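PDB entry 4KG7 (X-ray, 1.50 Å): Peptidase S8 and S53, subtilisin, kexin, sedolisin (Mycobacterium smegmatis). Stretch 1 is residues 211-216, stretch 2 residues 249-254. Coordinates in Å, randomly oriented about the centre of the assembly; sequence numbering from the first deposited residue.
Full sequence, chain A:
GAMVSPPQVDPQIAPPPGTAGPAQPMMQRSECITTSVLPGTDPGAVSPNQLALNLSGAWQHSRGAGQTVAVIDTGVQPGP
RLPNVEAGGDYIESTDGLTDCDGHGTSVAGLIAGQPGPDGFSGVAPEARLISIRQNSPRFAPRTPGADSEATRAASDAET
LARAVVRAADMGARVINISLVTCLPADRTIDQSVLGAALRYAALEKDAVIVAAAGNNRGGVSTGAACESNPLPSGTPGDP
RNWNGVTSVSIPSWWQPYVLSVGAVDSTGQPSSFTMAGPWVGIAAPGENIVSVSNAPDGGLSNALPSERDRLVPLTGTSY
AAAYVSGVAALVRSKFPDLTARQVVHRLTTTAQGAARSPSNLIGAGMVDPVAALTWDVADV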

# COMPACT_ATOMS: atom_id res chain seq x y z
N VAL A 211 -0.45 -1.11 6.46
CA VAL A 211 -0.00 0.08 5.75
C VAL A 211 -0.82 0.21 4.48
O VAL A 211 -0.92 -0.74 3.71
CB VAL A 211 1.51 -0.05 5.37
CG1 VAL A 211 2.03 1.18 4.65
CG2 VAL A 211 2.35 -0.31 6.61
N ALA A 212 -1.36 1.41 4.25
CA ALA A 212 -2.23 1.68 3.10
C ALA A 212 -1.81 2.95 2.38
O ALA A 212 -1.47 3.95 3.01
CB ALA A 212 -3.69 1.79 3.55
N ALA A 213 -1.86 2.95 1.05
CA ALA A 213 -1.66 4.16 0.28
C ALA A 213 -2.76 5.17 0.55
O ALA A 213 -3.93 4.81 0.63
CB ALA A 213 -1.65 3.80 -1.20
N ALA A 214 -2.42 6.47 0.68
CA ALA A 214 -3.43 7.49 0.99
C ALA A 214 -4.36 7.79 -0.17
O ALA A 214 -5.48 8.24 0.03
CB ALA A 214 -2.75 8.77 1.43
N GLY A 215 -3.88 7.54 -1.39
CA GLY A 215 -4.63 7.91 -2.60
C GLY A 215 -4.00 9.05 -3.37
O GLY A 215 -3.20 9.82 -2.83
N ASN A 216 -4.37 9.15 -4.65
CA ASN A 216 -3.87 10.20 -5.53
C ASN A 216 -5.05 11.01 -6.00
O ASN A 216 -6.11 10.46 -6.32
CB ASN A 216 -3.16 9.60 -6.74
CG ASN A 216 -2.20 8.47 -6.39
OD1 ASN A 216 -1.45 8.55 -5.42
ND2 ASN A 216 -2.22 7.40 -7.19
N VAL A 249 -13.66 10.00 0.72
CA VAL A 249 -13.18 9.03 1.71
C VAL A 249 -12.23 8.05 1.05
O VAL A 249 -12.60 7.39 0.10
CB VAL A 249 -14.35 8.27 2.35
CG1 VAL A 249 -13.86 7.18 3.30
CG2 VAL A 249 -15.26 9.24 3.09
N SER A 250 -11.01 7.98 1.57
CA SER A 250 -10.02 7.04 1.06
C SER A 250 -10.04 5.77 1.91
O SER A 250 -9.88 5.83 3.12
CB SER A 250 -8.65 7.67 1.10
OG SER A 250 -7.65 6.77 0.67
N ILE A 251 -10.26 4.64 1.25
CA ILE A 251 -10.48 3.33 1.87
C ILE A 251 -9.31 2.41 1.52
O ILE A 251 -8.98 2.24 0.34
CB ILE A 251 -11.82 2.74 1.38
CG1 ILE A 251 -13.00 3.70 1.62
CG2 ILE A 251 -12.11 1.42 2.06
CD1 ILE A 251 -14.14 3.51 0.65
N PRO A 252 -8.71 1.73 2.51
CA PRO A 252 -9.05 1.68 3.93
C PRO A 252 -8.36 2.72 4.84
O PRO A 252 -8.47 2.63 6.07
CB PRO A 252 -8.59 0.27 4.30
CG PRO A 252 -7.32 0.12 3.53
CD PRO A 252 -7.62 0.78 2.20
N SER A 253 -7.68 3.70 4.26
CA SER A 253 -6.96 4.72 5.06
C SER A 253 -7.77 5.36 6.16
O SER A 253 -7.24 5.66 7.23
CB SER A 253 -6.40 5.84 4.18
OG SER A 253 -5.22 5.43 3.52
N TRP A 254 -9.06 5.60 5.93
CA TRP A 254 -9.83 6.32 6.94
C TRP A 254 -10.06 5.50 8.21
O TRP A 254 -10.45 6.06 9.22
CB TRP A 254 -11.10 6.90 6.37
CG TRP A 254 -12.22 5.95 6.22
CD1 TRP A 254 -12.18 4.67 5.75
CD2 TRP A 254 -13.57 6.24 6.52
NE1 TRP A 254 -13.45 4.14 5.76
CE2 TRP A 254 -14.32 5.09 6.21
CE3 TRP A 254 -14.23 7.38 7.01
CZ2 TRP A 254 -15.71 5.03 6.39
CZ3 TRP A 254 -15.61 7.32 7.20
CH2 TRP A 254 -16.34 6.15 6.88
O HOH W 1 -6.87 4.26 1.58

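The two stretches each carry the end of a β-strand, 211-213 and 249-251, into a loop, and they meet mainly where those strands give way. No backbone-to-backbone hydrogen bond joins them. The nearest CA atoms are 6.0 Å apart between Ala 212 and Ser 253 and 6.6 Å apart between Gly 215 and Ser 250, so the chains run in opposite senses, and the space between them is filled by short side chains and one water. The contact is small, burying 185 Å² in all.

Stretch 2 opens with Val 249, which takes no part in the contact. Ser 250 follows with its CA-to-CB bond toward stretch 1 and chi1 in the t rotamer. Its OG donates a short hydrogen bond to the carbonyl of Ala 214, 2.7 Å from OG to O. Serine suits the position because its hydroxyl sits on a short arm: it can satisfy a buried carbonyl that has left the strand, and still accept a hydrogen bond, here from water 1. Opposite it, Gly 215 leaves room at the backbone. An ideal CB there would lie 3.6 Å from Ser 250 OG, but the stronger demand is local, since at phi 109° and psi 160° a CB would be jammed against the carbonyl oxygen of Ala 214.

Ile 251 points away from stretch 1, in keeping with the alternation of a strand. Pro 252 then follows a cis peptide bond, which turns the chain as the strand ends; a hydrogen bond from Trp 254 N to Ser 250 O, 2.9 Å, closes this turn. The proline ring supplies the apolar part of the interface, its CG lying 4.0 Å from Ala 212 CB. This is a plain van der Waals contact.

Ser 253 points toward stretch 1 and lies close to three successive alanines. Its OG is 3.9 Å from Ala 212 CB, 3.7 Å from Ala 214 CA and 3.2 Å from Ala 213 O. Of the three, only Ala 212 turns its CB toward this side, and its methyl leaves the short hydroxyl of Ser 253 room beside the backbone, where it also reaches water 1.

Water 1 ties the polar groups together. It donates to Ala 213 O at 3.1 Å and to Ser 250 OG at 2.8 Å, accepts from Ser 253 N at 2.9 Å, and is also hydrogen-bonded to Ser 253 OG at 2.8 Å. The water thus bridges the two stretches where their backbones are too far apart to bond directly. Trp 254 ends the stretch beyond reach of the other chain segment.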